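Local coordinates for surface-associated protein CshB (Streptococcus gordonii, PDB 6YZG), which is a cell-wall-linked surface adhesin that probably helps the bacterium bind host fibronectin, and is represented here by its non-repetitive domain 2, at residues D147-E152 and V192-L197; G242-G247 and A277-S282; F248-A251 and Q255-M258. One frame throughout, in Å; residues are numbered along the deposited sequence.

Interaction 1 of 3, residues D147-E152 and V192-L197; sequences DANPGE and VKRRGL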
# COMPACT_ATOMS: atom_id res chain seq x y z
N ASP A 147 0.39 5.70 -4.53
CA ASP A 147 0.95 4.36 -4.31
C ASP A 147 0.47 3.44 -5.43
O ASP A 147 -0.55 3.67 -6.02
CB ASP A 147 0.53 3.77 -2.96
CG ASP A 147 1.65 2.95 -2.33
OD1 ASP A 147 2.57 2.55 -3.03
OD2 ASP A 147 1.65 2.79 -1.11
N ALA A 148 1.29 2.45 -5.72
CA ALA A 148 0.98 1.45 -6.75
C ALA A 148 1.22 0.04 -6.20
O ALA A 148 2.26 -0.23 -5.69
CB ALA A 148 1.85 1.71 -7.95
N ASN A 149 0.20 -0.78 -6.30
CA ASN A 149 0.32 -2.22 -6.08
C ASN A 149 0.77 -2.84 -7.41
O ASN A 149 0.87 -2.17 -8.44
CB ASN A 149 -0.99 -2.71 -5.48
CG ASN A 149 -2.16 -2.71 -6.41
OD1 ASN A 149 -2.04 -3.17 -7.54
ND2 ASN A 149 -3.32 -2.27 -5.91
N PRO A 150 1.11 -4.13 -7.47
CA PRO A 150 1.64 -4.74 -8.67
C PRO A 150 0.72 -4.71 -9.90
O PRO A 150 1.24 -4.98 -10.97
CB PRO A 150 1.89 -6.20 -8.24
CG PRO A 150 2.11 -6.08 -6.76
CD PRO A 150 1.09 -5.06 -6.32
N GLY A 151 -0.57 -4.44 -9.78
CA GLY A 151 -1.47 -4.27 -10.93
C GLY A 151 -1.77 -2.84 -11.29
O GLY A 151 -2.68 -2.63 -12.06
N GLU A 152 -1.03 -1.90 -10.73
CA GLU A 152 -1.26 -0.45 -10.98
C GLU A 152 -0.01 0.07 -11.69
O GLU A 152 1.07 -0.07 -11.15
CB GLU A 152 -1.57 0.37 -9.72
CG GLU A 152 -2.82 -0.12 -9.00
CD GLU A 152 -3.13 0.59 -7.69
OE1 GLU A 152 -2.21 0.69 -6.86
OE2 GLU A 152 -4.25 1.06 -7.52
N VAL A 192 -3.57 -14.00 -8.71
CA VAL A 192 -4.03 -15.23 -7.99
C VAL A 192 -4.42 -14.82 -6.56
O VAL A 192 -5.50 -15.25 -6.10
CB VAL A 192 -2.94 -16.30 -7.99
CG1 VAL A 192 -3.24 -17.40 -6.97
CG2 VAL A 192 -2.69 -16.93 -9.35
N LYS A 193 -3.62 -13.99 -5.91
CA LYS A 193 -3.89 -13.50 -4.53
C LYS A 193 -5.28 -12.85 -4.43
O LYS A 193 -6.03 -13.21 -3.46
CB LYS A 193 -2.82 -12.51 -4.06
CG LYS A 193 -3.13 -11.79 -2.75
CD LYS A 193 -2.13 -10.71 -2.44
CE LYS A 193 -2.50 -9.92 -1.21
NZ LYS A 193 -2.36 -10.75 -0.00
N ARG A 194 -5.64 -11.95 -5.35
CA ARG A 194 -6.94 -11.24 -5.39
C ARG A 194 -8.00 -12.07 -6.13
O ARG A 194 -9.07 -11.50 -6.29
CB ARG A 194 -6.82 -9.89 -6.10
CG ARG A 194 -5.74 -8.99 -5.53
CD ARG A 194 -5.98 -7.51 -5.76
NE ARG A 194 -4.84 -6.77 -5.25
CZ ARG A 194 -4.73 -5.45 -5.17
NH1 ARG A 194 -5.71 -4.65 -5.57
NH2 ARG A 194 -3.61 -4.94 -4.66
N ARG A 195 -7.66 -13.23 -6.63
CA ARG A 195 -8.68 -14.03 -7.36
C ARG A 195 -9.28 -13.24 -8.54
O ARG A 195 -10.46 -13.22 -8.74
CB ARG A 195 -9.63 -14.73 -6.37
CG ARG A 195 -8.90 -15.52 -5.29
CD ARG A 195 -9.80 -16.30 -4.36
NE ARG A 195 -10.71 -15.45 -3.62
CZ ARG A 195 -10.45 -14.85 -2.46
NH1 ARG A 195 -11.36 -14.10 -1.91
NH2 ARG A 195 -9.29 -14.99 -1.86
N GLY A 196 -8.39 -12.54 -9.24
CA GLY A 196 -8.66 -11.94 -10.55
C GLY A 196 -8.62 -10.43 -10.48
O GLY A 196 -9.64 -9.80 -10.08
N LEU A 197 -7.49 -9.83 -10.88
CA LEU A 197 -7.36 -8.36 -10.93
C LEU A 197 -8.29 -7.84 -12.00
O LEU A 197 -8.34 -8.38 -13.13
CB LEU A 197 -5.92 -7.99 -11.31
CG LEU A 197 -4.89 -8.11 -10.21
CD1 LEU A 197 -3.47 -8.03 -10.72
CD2 LEU A 197 -5.10 -7.04 -9.15

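Interaction 2 of 3, residues G242-G247 and A277-S282; sequences GASEVG and AFHTIS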
# COMPACT_ATOMS: atom_id res chain seq x y z
N GLY A 242 3.74 -6.08 32.00
CA GLY A 242 2.98 -6.82 33.01
C GLY A 242 1.80 -7.56 32.46
O GLY A 242 0.81 -7.76 33.18
N ALA A 243 1.79 -7.91 31.17
CA ALA A 243 0.73 -8.75 30.59
C ALA A 243 0.98 -10.21 30.94
O ALA A 243 2.12 -10.67 30.79
CB ALA A 243 0.72 -8.57 29.11
N SER A 244 -0.07 -10.91 31.26
CA SER A 244 -0.09 -12.39 31.23
C SER A 244 -0.92 -12.91 30.08
O SER A 244 -0.92 -14.14 29.88
CB SER A 244 -0.58 -12.92 32.54
OG SER A 244 -1.93 -12.60 32.78
N GLU A 245 -1.63 -12.04 29.35
CA GLU A 245 -2.45 -12.46 28.17
C GLU A 245 -2.34 -11.37 27.11
O GLU A 245 -2.47 -10.18 27.46
CB GLU A 245 -3.93 -12.64 28.54
CG GLU A 245 -4.16 -13.64 29.68
CD GLU A 245 -5.50 -14.30 30.01
OE1 GLU A 245 -5.90 -15.22 29.25
OE2 GLU A 245 -6.05 -14.06 31.12
N VAL A 246 -2.03 -11.76 25.89
CA VAL A 246 -2.10 -10.83 24.75
C VAL A 246 -2.86 -11.50 23.65
O VAL A 246 -2.79 -12.73 23.49
CB VAL A 246 -0.73 -10.40 24.25
CG1 VAL A 246 -0.01 -9.57 25.28
CG2 VAL A 246 0.09 -11.53 23.79
N GLY A 247 -3.66 -10.74 22.93
CA GLY A 247 -4.47 -11.23 21.78
C GLY A 247 -4.12 -10.49 20.52
O GLY A 247 -3.75 -9.33 20.54
N ALA A 277 -5.35 -9.18 40.69
CA ALA A 277 -6.37 -8.11 40.81
C ALA A 277 -6.39 -7.25 39.53
O ALA A 277 -7.48 -7.00 38.95
CB ALA A 277 -6.05 -7.27 42.04
N PHE A 278 -5.22 -6.82 39.07
CA PHE A 278 -5.05 -6.05 37.81
C PHE A 278 -5.41 -6.94 36.60
O PHE A 278 -6.17 -6.53 35.70
CB PHE A 278 -3.60 -5.54 37.71
CG PHE A 278 -3.36 -4.67 36.51
CD1 PHE A 278 -3.79 -3.35 36.49
CD2 PHE A 278 -2.68 -5.16 35.41
CE1 PHE A 278 -3.57 -2.55 35.38
CE2 PHE A 278 -2.48 -4.36 34.30
CZ PHE A 278 -2.93 -3.07 34.28
N HIS A 279 -4.81 -8.12 36.54
CA HIS A 279 -4.94 -9.00 35.35
C HIS A 279 -6.39 -9.41 35.08
O HIS A 279 -6.68 -9.68 33.88
CB HIS A 279 -4.11 -10.26 35.47
CG HIS A 279 -2.66 -10.02 35.27
ND1 HIS A 279 -1.70 -10.83 35.86
CD2 HIS A 279 -2.01 -9.10 34.51
CE1 HIS A 279 -0.49 -10.41 35.48
NE2 HIS A 279 -0.66 -9.36 34.62
N THR A 280 -7.24 -9.52 36.11
CA THR A 280 -8.62 -10.07 35.94
C THR A 280 -9.67 -8.98 35.67
O THR A 280 -10.83 -9.35 35.52
CB THR A 280 -9.05 -10.93 37.13
OG1 THR A 280 -8.81 -10.16 38.30
CG2 THR A 280 -8.28 -12.22 37.20
N ILE A 281 -9.31 -7.69 35.66
CA ILE A 281 -10.28 -6.61 35.31
C ILE A 281 -10.66 -6.87 33.85
O ILE A 281 -9.81 -7.32 33.08
CB ILE A 281 -9.65 -5.23 35.55
CG1 ILE A 281 -9.20 -5.09 37.02
CG2 ILE A 281 -10.63 -4.13 35.15
CD1 ILE A 281 -8.46 -3.83 37.35
N SER A 282 -11.92 -6.68 33.45
CA SER A 282 -12.34 -6.92 32.05
C SER A 282 -11.44 -6.07 31.16
O SER A 282 -11.08 -4.98 31.63
CB SER A 282 -13.78 -6.57 31.86
OG SER A 282 -14.04 -5.30 32.39

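Interaction 3 of 3, residues F248-A251 and Q255-M258; sequences FYVA and QQAM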
# COMPACT_ATOMS: atom_id res chain seq x y z
N PHE A 248 -4.32 -11.16 19.41
CA PHE A 248 -4.09 -10.62 18.08
C PHE A 248 -5.24 -11.09 17.22
O PHE A 248 -5.49 -12.31 17.15
CB PHE A 248 -2.75 -11.11 17.53
CG PHE A 248 -2.41 -10.61 16.14
CD1 PHE A 248 -2.00 -9.30 15.94
CD2 PHE A 248 -2.55 -11.43 15.03
CE1 PHE A 248 -1.63 -8.86 14.66
CE2 PHE A 248 -2.16 -10.96 13.78
CZ PHE A 248 -1.75 -9.67 13.59
N TYR A 249 -5.89 -10.14 16.55
CA TYR A 249 -7.11 -10.46 15.76
C TYR A 249 -6.98 -9.83 14.39
O TYR A 249 -6.54 -8.67 14.29
CB TYR A 249 -8.38 -9.94 16.44
CG TYR A 249 -8.57 -10.49 17.82
CD1 TYR A 249 -8.03 -9.86 18.93
CD2 TYR A 249 -9.32 -11.65 18.04
CE1 TYR A 249 -8.16 -10.39 20.20
CE2 TYR A 249 -9.44 -12.20 19.29
CZ TYR A 249 -8.87 -11.57 20.37
OH TYR A 249 -9.04 -12.08 21.65
N VAL A 250 -7.37 -10.57 13.38
CA VAL A 250 -7.24 -10.11 11.98
C VAL A 250 -8.53 -10.35 11.24
O VAL A 250 -9.13 -11.40 11.33
CB VAL A 250 -6.11 -10.84 11.25
CG1 VAL A 250 -6.17 -10.68 9.75
CG2 VAL A 250 -4.75 -10.49 11.84
N ALA A 251 -8.91 -9.40 10.40
CA ALA A 251 -9.91 -9.68 9.34
C ALA A 251 -9.40 -8.97 8.11
O ALA A 251 -9.13 -7.76 8.16
CB ALA A 251 -11.28 -9.32 9.76
N GLN A 255 -3.88 -10.94 3.71
CA GLN A 255 -3.28 -11.55 4.92
C GLN A 255 -2.59 -10.49 5.74
O GLN A 255 -1.96 -9.55 5.22
CB GLN A 255 -2.24 -12.61 4.58
CG GLN A 255 -2.84 -13.87 4.03
CD GLN A 255 -1.80 -14.94 3.85
OE1 GLN A 255 -1.74 -15.54 2.78
NE2 GLN A 255 -1.06 -15.23 4.91
N GLN A 256 -2.68 -10.63 7.06
CA GLN A 256 -1.89 -9.80 7.97
C GLN A 256 -0.97 -10.73 8.72
O GLN A 256 -1.08 -11.93 8.57
CB GLN A 256 -2.80 -9.01 8.93
CG GLN A 256 -3.90 -8.23 8.25
CD GLN A 256 -3.41 -7.31 7.16
OE1 GLN A 256 -2.48 -6.46 7.33
NE2 GLN A 256 -4.02 -7.42 6.00
N ALA A 257 -0.11 -10.22 9.56
CA ALA A 257 0.85 -11.10 10.24
C ALA A 257 1.22 -10.56 11.61
O ALA A 257 1.46 -9.38 11.73
CB ALA A 257 2.09 -11.17 9.36
N MET A 258 1.28 -11.40 12.62
CA MET A 258 1.66 -10.96 13.98
C MET A 258 3.17 -10.96 14.12
O MET A 258 3.82 -11.97 13.83
CB MET A 258 1.07 -11.90 15.01
CG MET A 258 1.16 -11.38 16.42
SD MET A 258 0.76 -12.63 17.65
CE MET A 258 2.30 -13.51 17.66

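Interaction 1 of 3, residues D147-E152 and V192-L197
The first torsions of Asn149 and Arg194 turn the two side chains toward each other. In Asn149, CG is flanked by both main-chain neighbours, chi1 71°. In Arg194, chi1 of -55° puts CG on the side of the backbone N, and the chain then runs extended from CG to NE. This reach brings Arg194 NH2 to 3.2 Å from Asn149 CG. The amide and guanidinium planes stand 66° apart, so the groups do not stack. The loop is shaped by a type I beta turn from Asn149 to Glu152, in which Glu152 N donates to Asn149 O (3.0 Å). The Glu152 carboxylate turns back and takes Asn149 N on the anti side of OE1, at 2.9 Å. On the other side of the contact, helix 184-193 ends in a Schellman motif, with Arg195 at positive phi. The chain then returns through Gly196, and Leu197 CD1 comes within 4.3 Å of Gly151 CA. Leu197 also packs on Leu187 and Glu190 of that helix. Arg194 NE forms a salt bridge with Glu190, one helical turn back. The contact thus joins the loop before strand 153-158 to a helix C terminus. Arg194 brings a charged group to the loop, and its salt bridge to Glu190 probably offsets much of that charge. Gly151 and Leu197 add a smaller apolar contact beside it.

Interaction 2 of 3, residues G242-G247 and A277-S282
A histidine side chain bonded to a backbone carbonyl joins the short helix 276-279 to the turn between strands 234-241 and 245-252, far from the centre of the chain. His279 NE2 donates to Gly242 O at 2.6 Å, with an N-H...O angle of 160°. The oxygen lies in the ring plane, at the edge of the imidazole, so the N-H points almost straight at it. Seen from the acceptor, the donor is tilted 28° from the carbonyl plane. Ser244 closes over one face of the same ring. Its OG sits 3.5 Å above the ring plane of His279, over the centre, and its CB makes a CH-pi contact at 4.1 Å from the His279 ring centroid. Chi1 of 66° turns Ser244 OG to the side that faces the imidazole. There OG only packs over the ring, and it has its hydrogen bond with another group. His279 is therefore held at its edge by one residue of the turn and covered on one face by another, which should restrict rotation of the ring. Gly242 has positive phi, a conformation that suits glycine. The second subunit completes the surroundings. Asn159 of that subunit accepts from Ser244 N and Glu245 N and also packs on His279. Just beyond the turn, Glu245 to Gly247 pair antiparallel with a strand of the second subunit, so helix 276-279 lies beside the start of a strand that extends the partner's sheet.

Interaction 3 of 3, residues F248-A251 and Q255-M258
A Met-aromatic contact links strand 245-252 to the segment that leads into strand 258-263. Met258 lies over one face of the Phe248 ring. Its CB is 3.6 Å from the Phe248 ring centroid and almost on the ring normal, a CH-pi contact. Met258 CG follows over the inner part of the ring, 3.7 Å from Phe248 CG. The sulfur stands obliquely, with Met258 SD 4.7 Å from the Phe248 ring centroid. In both residues CG lies trans to the main-chain N (chi1 180° in Phe248), which lays the two side chains alongside each other, pointing opposite ways. The two segments face each other through side chains, with no hydrogen bonds between them, consistent with a beta-arch-like return rather than a hydrogen-bonded hairpin. Further along, Val250 CG1 meets Gln256 CG at 3.7 Å, and Val250 CG2 touches Gln256 CB. Gln256 bends at chi2 (-54°), which carries its amide away from the valine. The backbone of 248-251 instead pairs antiparallel with a strand of the second subunit. Phe156 of that subunit meets Phe248 edge-to-face, and Asp144 of that subunit accepts from Ala257 N.

How the interactions relate
From the N terminus, interaction 1 comes first. It closes a loop of about 40 residues between the approach to strand 153-158 and the end of helix 184-193, and is complete before the others open. Interaction 2 then joins the turn before strand 245-252 to helix 276-279. Interaction 3 lies within that span and joins strand 245-252 to the start of strand 258-263 through a tight return. Interactions 1 and 3 touch lightly, where Lys193 NZ packs 4.0 Å from Gln255 N. All three contacts also meet the second subunit. There, Ala148 packs on Gln256 of the other chain, so the loop of interaction 1 borders the return of interaction 3 across the dimer.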